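Local atomic coordinates of Na-translocating NADH-quinone reductase subunit C NqrC (Shewanella oneidensis, PDB entry 4XHF), a protein that belongs to the FMN-binding domain family and holds a flavin mononucleotide in its soluble part, as subunit C (NqrC) of a larger protein complex. Residues 150-154 against 155-159; 167-170 against 171-174; 223-226 against 227-231; 235-238 against 239-243. All coordinates share one frame; numbering follows the deposited sequence.

Contact 1 (150-154 against 155-159)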
loop_
_atom_site.group_PDB
_atom_site.type_symbol
_atom_site.label_atom_id
_atom_site.label_comp_id
_atom_site.label_asym_id
_atom_site.label_seq_id
_atom_site.Cartn_x
_atom_site.Cartn_y
_atom_site.Cartn_z
ATOM N N ALA A 150 -1.788 2.432 4.526
ATOM C CA ALA A 150 -2.634 2.088 5.660
ATOM C C ALA A 150 -3.875 2.964 5.633
ATOM O O ALA A 150 -3.770 4.188 5.579
ATOM C CB ALA A 150 -1.880 2.269 6.965
ATOM N N VAL A 151 -5.046 2.335 5.659
ATOM C CA VAL A 151 -6.308 3.063 5.640
ATOM C C VAL A 151 -7.081 2.788 6.925
ATOM O O VAL A 151 -7.028 1.685 7.463
ATOM C CB VAL A 151 -7.168 2.678 4.410
ATOM C CG1 VAL A 151 -6.468 3.089 3.126
ATOM C CG2 VAL A 151 -7.466 1.186 4.390
ATOM N N GLU A 152 -7.783 3.803 7.418
ATOM C CA GLU A 152 -8.597 3.660 8.619
ATOM C C GLU A 152 -9.813 2.780 8.319
ATOM O O GLU A 152 -10.126 2.537 7.152
ATOM C CB GLU A 152 -9.035 5.033 9.136
ATOM C CG GLU A 152 -7.878 5.957 9.508
ATOM C CD GLU A 152 -8.335 7.221 10.217
ATOM O OE1 GLU A 152 -9.559 7.440 10.318
ATOM O OE2 GLU A 152 -7.468 7.993 10.677
ATOM N N PRO A 153 -10.499 2.293 9.368
ATOM C CA PRO A 153 -11.644 1.386 9.205
ATOM C C PRO A 153 -12.809 1.952 8.389
ATOM O O PRO A 153 -13.723 1.192 8.070
ATOM C CB PRO A 153 -12.083 1.123 10.650
ATOM C CG PRO A 153 -10.858 1.317 11.451
ATOM C CD PRO A 153 -10.154 2.461 10.791
ATOM N N ASP A 154 -12.794 3.244 8.069
ATOM C CA ASP A 154 -13.777 3.790 7.134
ATOM C C ASP A 154 -13.349 3.467 5.702
ATOM O O ASP A 154 -14.110 3.664 4.754
ATOM C CB ASP A 154 -13.958 5.306 7.323
ATOM C CG ASP A 154 -12.685 6.107 7.068
ATOM O OD1 ASP A 154 -11.689 5.545 6.565
ATOM O OD2 ASP A 154 -12.688 7.321 7.369
ATOM N N PHE A 155 -12.119 2.973 5.569
ATOM C CA PHE A 155 -11.562 2.557 4.284
ATOM C C PHE A 155 -11.535 3.727 3.306
ATOM O O PHE A 155 -11.798 3.572 2.111
ATOM C CB PHE A 155 -12.360 1.381 3.719
ATOM C CG PHE A 155 -12.418 0.200 4.646
ATOM C CD1 PHE A 155 -11.263 -0.297 5.225
ATOM C CD2 PHE A 155 -13.627 -0.394 4.957
ATOM C CE1 PHE A 155 -11.311 -1.377 6.084
ATOM C CE2 PHE A 155 -13.682 -1.474 5.817
ATOM C CZ PHE A 155 -12.522 -1.964 6.382
ATOM N N ASN A 156 -11.201 4.898 3.837
ATOM C CA ASN A 156 -11.128 6.123 3.054
ATOM C C ASN A 156 -9.986 7.004 3.553
ATOM O O ASN A 156 -9.137 7.439 2.776
ATOM C CB ASN A 156 -12.457 6.879 3.127
ATOM C CG ASN A 156 -12.524 8.042 2.160
ATOM O OD1 ASN A 156 -11.731 8.136 1.225
ATOM N ND2 ASN A 156 -13.484 8.932 2.377
ATOM N N THR A 157 -9.964 7.247 4.860
ATOM C CA THR A 157 -8.933 8.079 5.471
ATOM C C THR A 157 -7.602 7.332 5.531
ATOM O O THR A 157 -7.525 6.215 6.042
ATOM C CB THR A 157 -9.341 8.522 6.893
ATOM O OG1 THR A 157 -10.608 9.188 6.843
ATOM C CG2 THR A 157 -8.305 9.465 7.492
ATOM N N ILE A 158 -6.559 7.959 5.000
ATOM C CA ILE A 158 -5.230 7.365 4.981
ATOM C C ILE A 158 -4.545 7.502 6.342
ATOM O O ILE A 158 -4.458 8.598 6.896
ATOM C CB ILE A 158 -4.356 8.015 3.894
ATOM C CG1 ILE A 158 -5.005 7.822 2.520
ATOM C CG2 ILE A 158 -2.950 7.421 3.905
ATOM C CD1 ILE A 158 -4.364 8.629 1.416
ATOM N N LYS A 159 -4.059 6.379 6.868
ATOM C CA LYS A 159 -3.360 6.349 8.152
ATOM C C LYS A 159 -1.849 6.467 7.956
ATOM O O LYS A 159 -1.112 6.762 8.895
ATOM C CB LYS A 159 -3.691 5.058 8.907
ATOM C CG LYS A 159 -3.304 5.058 10.384
ATOM C CD LYS A 159 -4.272 5.883 11.219
ATOM C CE LYS A 159 -3.943 5.806 12.701
ATOM N NZ LYS A 159 -4.043 4.415 13.215
HETATM O O HOH W 1 -5.398 9.409 9.651
#
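A150 and K159 close the strand end of this tight connection. K159 N donates to A150 O at 2.6 Å. V151 faces I158 as a non-hydrogen-bonded antiparallel pair. Its CG2 meets the edge of the F155 ring, 4.2 Å from CD1. E152 N gives a nearly straight bond to T157 O, 2.8 Å. The extended E152 side chain runs over the T157 methyl, with CD 3.5 Å from CG2. Its OE2 accepts from a water that also donates to I158 O. P153 presents its carbonyl oxygen to the middle of one face of the F155 ring. The D154 side chain reaches forward to the residues after the turn. Its chi1 of 62° sets CG between the backbone N and the carbonyl carbon. OD1 accepts N156 N (2.8 Å) and T157 N (3.0 Å) from the same face of the carboxylate plane. OD2 accepts T157 OG1 at 2.8 Å through its syn lone pair. Three donors grip one carboxylate, and Q189 also bonds T157 OG1. The ring of F155 stacks on F244 of helix 241-249. This is a beta hairpin joining strands 144-151 and 158-165, with a type I turn at E152-F155 overlapped by an Asx turn from D154.

Contact 2 (167-170 against 171-174). With FMN (flavin mononucleotide), chain E.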
loop_
_atom_site.group_PDB
_atom_site.type_symbol
_atom_site.label_atom_id
_atom_site.label_comp_id
_atom_site.label_asym_id
_atom_site.label_seq_id
_atom_site.Cartn_x
_atom_site.Cartn_y
_atom_site.Cartn_z
ATOM N N GLY A 167 12.817 3.227 -9.040
ATOM C CA GLY A 167 13.951 3.374 -9.934
ATOM C C GLY A 167 13.938 4.730 -10.619
ATOM O O GLY A 167 14.563 4.917 -11.663
ATOM N N GLU A 168 13.211 5.673 -10.030
ATOM C CA GLU A 168 13.115 7.028 -10.559
ATOM C C GLU A 168 14.438 7.772 -10.399
ATOM O O GLU A 168 15.250 7.435 -9.536
ATOM C CB GLU A 168 11.994 7.797 -9.855
ATOM C CG GLU A 168 10.639 7.099 -9.871
ATOM C CD GLU A 168 10.018 7.050 -11.254
ATOM O OE1 GLU A 168 9.215 7.951 -11.577
ATOM O OE2 GLU A 168 10.322 6.108 -12.015
ATOM N N THR A 169 14.639 8.790 -11.229
ATOM C CA THR A 169 15.886 9.550 -11.243
ATOM C C THR A 169 16.193 10.148 -9.867
ATOM O O THR A 169 15.366 10.874 -9.315
ATOM C CB THR A 169 15.828 10.686 -12.286
ATOM O OG1 THR A 169 15.332 10.172 -13.527
ATOM C CG2 THR A 169 17.204 11.289 -12.505
ATOM N N PRO A 170 17.378 9.840 -9.302
ATOM C CA PRO A 170 17.746 10.469 -8.027
ATOM C C PRO A 170 17.878 11.981 -8.155
ATOM O O PRO A 170 18.424 12.461 -9.149
ATOM C CB PRO A 170 19.099 9.833 -7.690
ATOM C CG PRO A 170 19.151 8.580 -8.473
ATOM C CD PRO A 170 18.388 8.857 -9.733
ATOM N N GLY A 171 17.387 12.715 -7.161
ATOM C CA GLY A 171 17.414 14.165 -7.193
ATOM C C GLY A 171 16.145 14.749 -7.787
ATOM O O GLY A 171 15.858 15.934 -7.608
ATOM N N ILE A 172 15.391 13.914 -8.497
ATOM C CA ILE A 172 14.115 14.324 -9.076
ATOM C C ILE A 172 12.968 13.466 -8.539
ATOM O O ILE A 172 12.178 13.923 -7.714
ATOM C CB ILE A 172 14.129 14.230 -10.620
ATOM C CG1 ILE A 172 15.355 14.938 -11.205
ATOM C CG2 ILE A 172 12.862 14.824 -11.196
ATOM C CD1 ILE A 172 15.372 16.446 -11.006
ATOM N N GLY A 173 12.889 12.221 -9.001
ATOM C CA GLY A 173 11.767 11.354 -8.687
ATOM C C GLY A 173 11.943 10.490 -7.451
ATOM O O GLY A 173 11.064 9.693 -7.126
ATOM N N ASP A 174 13.067 10.644 -6.757
ATOM C CA ASP A 174 13.356 9.814 -5.589
ATOM C C ASP A 174 12.773 10.402 -4.308
ATOM O O ASP A 174 13.085 9.947 -3.209
ATOM C CB ASP A 174 14.865 9.623 -5.432
ATOM C CG ASP A 174 15.574 10.892 -5.005
ATOM O OD1 ASP A 174 16.615 10.788 -4.321
ATOM O OD2 ASP A 174 15.096 11.993 -5.352
HETATM N N1 FMN E . 10.367 14.003 -13.606
HETATM C C2 FMN E . 9.705 13.032 -12.753
HETATM O O2 FMN E . 8.631 13.232 -12.353
HETATM N N3 FMN E . 10.404 11.793 -12.395
HETATM C C4 FMN E . 11.702 11.546 -12.888
HETATM O O4 FMN E . 12.259 10.548 -12.604
HETATM C C4A FMN E . 12.382 12.548 -13.784
HETATM N N5 FMN E . 13.682 12.306 -14.288
HETATM C C5A FMN E . 14.311 13.298 -15.151
HETATM C C6 FMN E . 15.601 13.048 -15.646
HETATM C C7 FMN E . 16.204 13.914 -16.526
HETATM C C7M FMN E . 17.568 13.567 -17.079
HETATM C C8 FMN E . 15.557 15.102 -16.878
HETATM C C8M FMN E . 16.096 16.024 -18.010
HETATM C C9 FMN E . 14.270 15.407 -16.313
HETATM C C9A FMN E . 13.621 14.490 -15.480
HETATM N N10 FMN E . 12.280 14.729 -14.959
HETATM C C10 FMN E . 11.680 13.738 -14.100
HETATM C "C1'" FMN E . 11.511 15.991 -15.274
HETATM C "C2'" FMN E . 10.298 15.712 -16.143
HETATM O "O2'" FMN E . 10.717 15.601 -17.472
HETATM C "C3'" FMN E . 9.288 16.853 -16.043
HETATM O "O3'" FMN E . 9.929 18.045 -16.397
HETATM C "C4'" FMN E . 8.701 16.964 -14.621
HETATM O "O4'" FMN E . 8.165 15.733 -14.226
HETATM C "C5'" FMN E . 7.588 18.014 -14.559
HETATM O "O5'" FMN E . 7.375 18.325 -13.201
HETATM P P FMN E . 6.093 19.189 -12.789
HETATM O O1P FMN E . 5.169 19.460 -14.065
HETATM O O2P FMN E . 6.553 20.580 -12.150
#
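T169 O accepts two backbone N-H groups, I172 N at 3.1 Å and G173 N at 2.8 Å, so the chain folds back on itself at P170-G171. The two donors differ in approach. G173 N lies in the carbonyl plane, whereas I172 N sits 41° out of it. The backbone angles of P170 and G171 fit a type II turn. G171 has a positive phi, and its N makes a weak bond to D174 OD2. The D174 carboxylate also lies against P170 CA. Before the turn, E168 CB comes to 3.5 Å from G173 O. G173 carries no side chain, which leaves room for this approach.

The side chains at the two ends of the turn, T169 and I172, meet the flavin. T169 OG1 donates to FMN N5 at 2.8 Å, and T169 N donates to FMN O4 at 3.3 Å. Its chi1 of -48° puts OG1 beside the backbone N, so both donors turn to the same edge of the flavin. I172 comes from another direction. Its CG2 stands over the flavin face, 3.3 Å from FMN C10. The bent E168 side chain leads away from G173. Its OE1 bonds T223 OG1 and L141 N, and its OE2 bonds S143 OG and W142 N. The carboxylate is thus held by four partners and ties three parts of the pocket wall together. The loop forms one wall of the flavin mononucleotide pocket, with edge recognition by T169 and face packing by I172.

Contact 3 (223-226 against 227-231); sequences TGRG and VQRAM. With FMN (flavin mononucleotide), chain E.
R229 lies back along its own helix onto R225, and this is the outer side of the contact. One face of the R229 guanidinium covers R225 O and CB, with NH2 3.1 Å from CB. The bend at chi3 (-133°) turns the group back toward the preceding turn. R225 itself leads away toward solvent. The two guanidinium planes stand 84° apart, and R225 NH1 is 5.1 Å from R229 NH2. The tight side is backbone and small groups. V227 N bonds T223 O at 3.2 Å, Q228 N bonds G224 O, R229 N bonds R225 O, and A230 N bonds G226 O at 2.7 Å. V227 CG2 rests 3.6 Å from T223 O. G224 and G226 are buried and bring no side chain to the helix surface. A230 packs on F136 of strand 129-139. Q228 reaches out instead and its OE1 accepts L201 N. At the front end, T223 meets the flavin. T223 N donates to FMN O2 at 2.8 Å, and FMN N3 donates to T223 OG1 at 2.5 Å. This donor and acceptor pair matches the pyrimidine edge of the flavin.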
loop_
_atom_site.group_PDB
_atom_site.type_symbol
_atom_site.label_atom_id
_atom_site.label_comp_id
_atom_site.label_asym_id
_atom_site.label_seq_id
_atom_site.Cartn_x
_atom_site.Cartn_y
_atom_site.Cartn_z
ATOM N N THR A 223 6.467 11.628 -11.798
ATOM C CA THR A 223 6.582 10.568 -10.805
ATOM C C THR A 223 5.365 10.586 -9.890
ATOM O O THR A 223 4.780 9.544 -9.598
ATOM C CB THR A 223 7.868 10.719 -9.964
ATOM O OG1 THR A 223 9.005 10.441 -10.786
ATOM C CG2 THR A 223 7.878 9.759 -8.776
ATOM N N GLY A 224 4.992 11.780 -9.445
ATOM C CA GLY A 224 3.882 11.945 -8.527
ATOM C C GLY A 224 2.567 11.472 -9.114
ATOM O O GLY A 224 1.753 10.865 -8.418
ATOM N N ARG A 225 2.357 11.753 -10.396
ATOM C CA ARG A 225 1.139 11.334 -11.080
ATOM C C ARG A 225 1.088 9.816 -11.185
ATOM O O ARG A 225 0.012 9.223 -11.233
ATOM C CB ARG A 225 1.052 11.958 -12.472
ATOM C CG ARG A 225 1.179 13.471 -12.487
ATOM C CD ARG A 225 0.051 14.113 -13.278
ATOM N NE ARG A 225 0.260 15.551 -13.460
ATOM C CZ ARG A 225 0.169 16.198 -14.621
ATOM N NH1 ARG A 225 -0.136 15.556 -15.746
ATOM N NH2 ARG A 225 0.384 17.506 -14.660
ATOM N N GLY A 226 2.260 9.191 -11.225
ATOM C CA GLY A 226 2.348 7.745 -11.255
ATOM C C GLY A 226 1.856 7.144 -9.953
ATOM O O GLY A 226 1.062 6.203 -9.954
ATOM N N VAL A 227 2.329 7.696 -8.839
ATOM C CA VAL A 227 1.891 7.264 -7.515
ATOM C C VAL A 227 0.392 7.465 -7.391
ATOM O O VAL A 227 -0.318 6.634 -6.829
ATOM C CB VAL A 227 2.613 8.044 -6.396
ATOM C CG1 VAL A 227 2.088 7.641 -5.017
ATOM C CG2 VAL A 227 4.111 7.818 -6.484
ATOM N N GLN A 228 -0.078 8.582 -7.929
ATOM C CA GLN A 228 -1.495 8.904 -7.929
ATOM C C GLN A 228 -2.283 7.837 -8.681
ATOM O O GLN A 228 -3.317 7.366 -8.209
ATOM C CB GLN A 228 -1.709 10.280 -8.556
ATOM C CG GLN A 228 -3.145 10.765 -8.589
ATOM C CD GLN A 228 -3.316 11.925 -9.535
ATOM O OE1 GLN A 228 -2.782 13.013 -9.310
ATOM N NE2 GLN A 228 -4.054 11.696 -10.614
ATOM N N ARG A 229 -1.776 7.448 -9.847
ATOM C CA ARG A 229 -2.426 6.433 -10.667
ATOM C C ARG A 229 -2.297 5.048 -10.044
ATOM O O ARG A 229 -3.166 4.195 -10.223
ATOM C CB ARG A 229 -1.834 6.438 -12.076
ATOM C CG ARG A 229 -2.300 7.610 -12.923
ATOM C CD ARG A 229 -1.661 7.605 -14.299
ATOM N NE ARG A 229 -1.155 8.930 -14.666
ATOM C CZ ARG A 229 0.128 9.236 -14.859
ATOM N NH1 ARG A 229 1.086 8.320 -14.739
ATOM N NH2 ARG A 229 0.458 10.477 -15.186
ATOM N N ALA A 230 -1.211 4.831 -9.309
ATOM C CA ALA A 230 -1.000 3.566 -8.619
ATOM C C ALA A 230 -2.098 3.342 -7.590
ATOM O O ALA A 230 -2.683 2.263 -7.519
ATOM C CB ALA A 230 0.364 3.542 -7.955
ATOM N N MET A 231 -2.381 4.370 -6.800
ATOM C CA MET A 231 -3.439 4.285 -5.804
ATOM C C MET A 231 -4.812 4.224 -6.465
ATOM O O MET A 231 -5.705 3.536 -5.978
ATOM C CB MET A 231 -3.366 5.471 -4.844
ATOM C CG MET A 231 -2.208 5.387 -3.870
ATOM S SD MET A 231 -2.158 6.796 -2.755
ATOM C CE MET A 231 -0.569 6.551 -1.969
HETATM N N1 FMN E . 10.367 14.003 -13.606
HETATM C C2 FMN E . 9.705 13.032 -12.753
HETATM O O2 FMN E . 8.631 13.232 -12.353
HETATM N N3 FMN E . 10.404 11.793 -12.395
HETATM C C4 FMN E . 11.702 11.546 -12.888
HETATM O O4 FMN E . 12.259 10.548 -12.604
HETATM C C4A FMN E . 12.382 12.548 -13.784
HETATM N N5 FMN E . 13.682 12.306 -14.288
HETATM C C5A FMN E . 14.311 13.298 -15.151
HETATM C C6 FMN E . 15.601 13.048 -15.646
HETATM C C7 FMN E . 16.204 13.914 -16.526
HETATM C C7M FMN E . 17.568 13.567 -17.079
HETATM C C8 FMN E . 15.557 15.102 -16.878
HETATM C C8M FMN E . 16.096 16.024 -18.010
HETATM C C9 FMN E . 14.270 15.407 -16.313
HETATM C C9A FMN E . 13.621 14.490 -15.480
HETATM N N10 FMN E . 12.280 14.729 -14.959
HETATM C C10 FMN E . 11.680 13.738 -14.100
HETATM C "C1'" FMN E . 11.511 15.991 -15.274
HETATM C "C2'" FMN E . 10.298 15.712 -16.143
HETATM O "O2'" FMN E . 10.717 15.601 -17.472
HETATM C "C3'" FMN E . 9.288 16.853 -16.043
HETATM O "O3'" FMN E . 9.929 18.045 -16.397
HETATM C "C4'" FMN E . 8.701 16.964 -14.621
HETATM O "O4'" FMN E . 8.165 15.733 -14.226
HETATM C "C5'" FMN E . 7.588 18.014 -14.559
HETATM O "O5'" FMN E . 7.375 18.325 -13.201
HETATM P P FMN E . 6.093 19.189 -12.789
HETATM O O1P FMN E . 5.169 19.460 -14.065
HETATM O O2P FMN E . 6.553 20.580 -12.150
#

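Contact 4 (235-238 against 239-243)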
loop_
_atom_site.group_PDB
_atom_site.type_symbol
_atom_site.label_atom_id
_atom_site.label_comp_id
_atom_site.label_asym_id
_atom_site.label_seq_id
_atom_site.Cartn_x
_atom_site.Cartn_y
_atom_site.Cartn_z
ATOM N N PHE A 235 -6.997 0.991 -5.383
ATOM C CA PHE A 235 -8.212 1.270 -4.624
ATOM C C PHE A 235 -9.420 1.307 -5.560
ATOM O O PHE A 235 -10.521 1.696 -5.163
ATOM C CB PHE A 235 -8.074 2.583 -3.852
ATOM C CG PHE A 235 -7.125 2.493 -2.694
ATOM C CD1 PHE A 235 -7.496 1.846 -1.527
ATOM C CD2 PHE A 235 -5.858 3.039 -2.779
ATOM C CE1 PHE A 235 -6.623 1.755 -0.463
ATOM C CE2 PHE A 235 -4.980 2.951 -1.720
ATOM C CZ PHE A 235 -5.362 2.308 -0.561
ATOM N N GLY A 236 -9.204 0.879 -6.801
ATOM C CA GLY A 236 -10.252 0.837 -7.803
ATOM C C GLY A 236 -10.896 -0.532 -7.891
ATOM O O GLY A 236 -10.595 -1.422 -7.096
ATOM N N VAL A 237 -11.768 -0.705 -8.879
ATOM C CA VAL A 237 -12.581 -1.910 -8.993
ATOM C C VAL A 237 -11.746 -3.161 -9.249
ATOM O O VAL A 237 -12.163 -4.268 -8.907
ATOM C CB VAL A 237 -13.628 -1.761 -10.114
ATOM C CG1 VAL A 237 -14.529 -0.568 -9.833
ATOM C CG2 VAL A 237 -12.956 -1.605 -11.469
ATOM N N GLU A 238 -10.570 -2.987 -9.846
ATOM C CA GLU A 238 -9.673 -4.110 -10.104
ATOM C C GLU A 238 -8.635 -4.250 -8.989
ATOM O O GLU A 238 -7.714 -5.061 -9.088
ATOM C CB GLU A 238 -8.981 -3.945 -11.465
ATOM C CG GLU A 238 -9.960 -3.803 -12.630
ATOM C CD GLU A 238 -9.314 -3.994 -13.991
ATOM O OE1 GLU A 238 -9.059 -5.155 -14.375
ATOM O OE2 GLU A 238 -9.073 -2.983 -14.683
ATOM N N GLY A 239 -8.807 -3.469 -7.924
ATOM C CA GLY A 239 -7.900 -3.488 -6.789
ATOM C C GLY A 239 -8.545 -4.070 -5.548
ATOM O O GLY A 239 -9.062 -5.185 -5.576
ATOM N N PHE A 240 -8.521 -3.307 -4.460
ATOM C CA PHE A 240 -8.987 -3.794 -3.166
ATOM C C PHE A 240 -10.421 -3.385 -2.843
ATOM O O PHE A 240 -10.871 -3.549 -1.711
ATOM C CB PHE A 240 -8.055 -3.292 -2.059
ATOM C CG PHE A 240 -6.703 -3.940 -2.068
ATOM C CD1 PHE A 240 -6.540 -5.241 -1.622
ATOM C CD2 PHE A 240 -5.593 -3.251 -2.526
ATOM C CE1 PHE A 240 -5.297 -5.840 -1.631
ATOM C CE2 PHE A 240 -4.348 -3.845 -2.537
ATOM C CZ PHE A 240 -4.200 -5.142 -2.089
ATOM N N GLN A 241 -11.147 -2.867 -3.829
ATOM C CA GLN A 241 -12.480 -2.336 -3.567
ATOM C C GLN A 241 -13.450 -3.436 -3.144
ATOM O O GLN A 241 -14.219 -3.259 -2.200
ATOM C CB GLN A 241 -13.022 -1.601 -4.793
ATOM C CG GLN A 241 -13.591 -0.227 -4.477
ATOM C CD GLN A 241 -13.961 0.548 -5.724
ATOM O OE1 GLN A 241 -13.297 1.522 -6.084
ATOM N NE2 GLN A 241 -15.025 0.120 -6.393
ATOM N N THR A 242 -13.411 -4.568 -3.841
ATOM C CA THR A 242 -14.244 -5.710 -3.482
ATOM C C THR A 242 -13.937 -6.154 -2.058
ATOM O O THR A 242 -14.843 -6.370 -1.259
ATOM C CB THR A 242 -14.033 -6.899 -4.443
ATOM O OG1 THR A 242 -14.521 -6.560 -5.745
ATOM C CG2 THR A 242 -14.763 -8.150 -3.947
ATOM N N PHE A 243 -12.650 -6.283 -1.755
ATOM C CA PHE A 243 -12.203 -6.702 -0.433
ATOM C C PHE A 243 -12.719 -5.773 0.661
ATOM O O PHE A 243 -13.172 -6.233 1.708
ATOM C CB PHE A 243 -10.677 -6.767 -0.393
ATOM C CG PHE A 243 -10.111 -6.946 0.985
ATOM C CD1 PHE A 243 -10.424 -8.065 1.738
ATOM C CD2 PHE A 243 -9.258 -6.000 1.525
ATOM C CE1 PHE A 243 -9.901 -8.230 3.007
ATOM C CE2 PHE A 243 -8.732 -6.163 2.791
ATOM C CZ PHE A 243 -9.052 -7.280 3.531
HETATM O O HOH W 2 -11.954 -5.161 -6.416
#
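This is a local turn between two helices, with G236 and Q241 meeting across it. It links the end of helix 221-234 to the start of helix 241-249. F235 is the first residue to leave the first helix, and F240 takes the N-cap position of the second. G236-G239 forms a type I beta turn. G239 N donates to G236 O at 2.8 Å, but from well above the carbonyl plane, 59° out of it. G236 O also lies against Q241 CB, 3.4 Å away. Beyond it, the side chains of V237 and Q241 run side by side and point the same way. G239 is buried, with F235 N and G236 O crowding the side where a side chain would stand.

A water sits in the bend. It lies 2.7 Å from V237 O and 3.0 Å from G239 O, and accepts the T242 N-H, with T242 N at 3.0 Å. It has more acceptors near it than protons to give, so both carbonyls may not be served at once. The apolar side faces the sheet. F235 packs on V134 and on L190 and F191 of a loop. F240 packs on V134, A117, V119 and I72. E238 points another way, its carboxylate accepting K104 N and K105 N. F240 at the N-cap has no polar side-chain atom to offer; a water accepts the T242 N-H in the helix's first turn.

In the fold
From the N terminus, contact 1 comes first and closes the hairpin between strands 144-151 and 158-165. Strand 158-165 then leads to contact 2, a loop turn on the opposite side of the chain's centre, about 28 Å away between centres. Contact 3 follows on helix 221-234, and contact 4 closes the turn from it into helix 241-249. The four lie in series, and none nest or cross. Contacts 2 and 3 meet through E168 and T223 and both touch the flavin mononucleotide. Contacts 1 and 4 meet at the other end, where V151 CG1 packs on F235 CE1 at 3.8 Å. Helix 221-234 thus runs from the flavin pocket toward the hairpin end of the sheet.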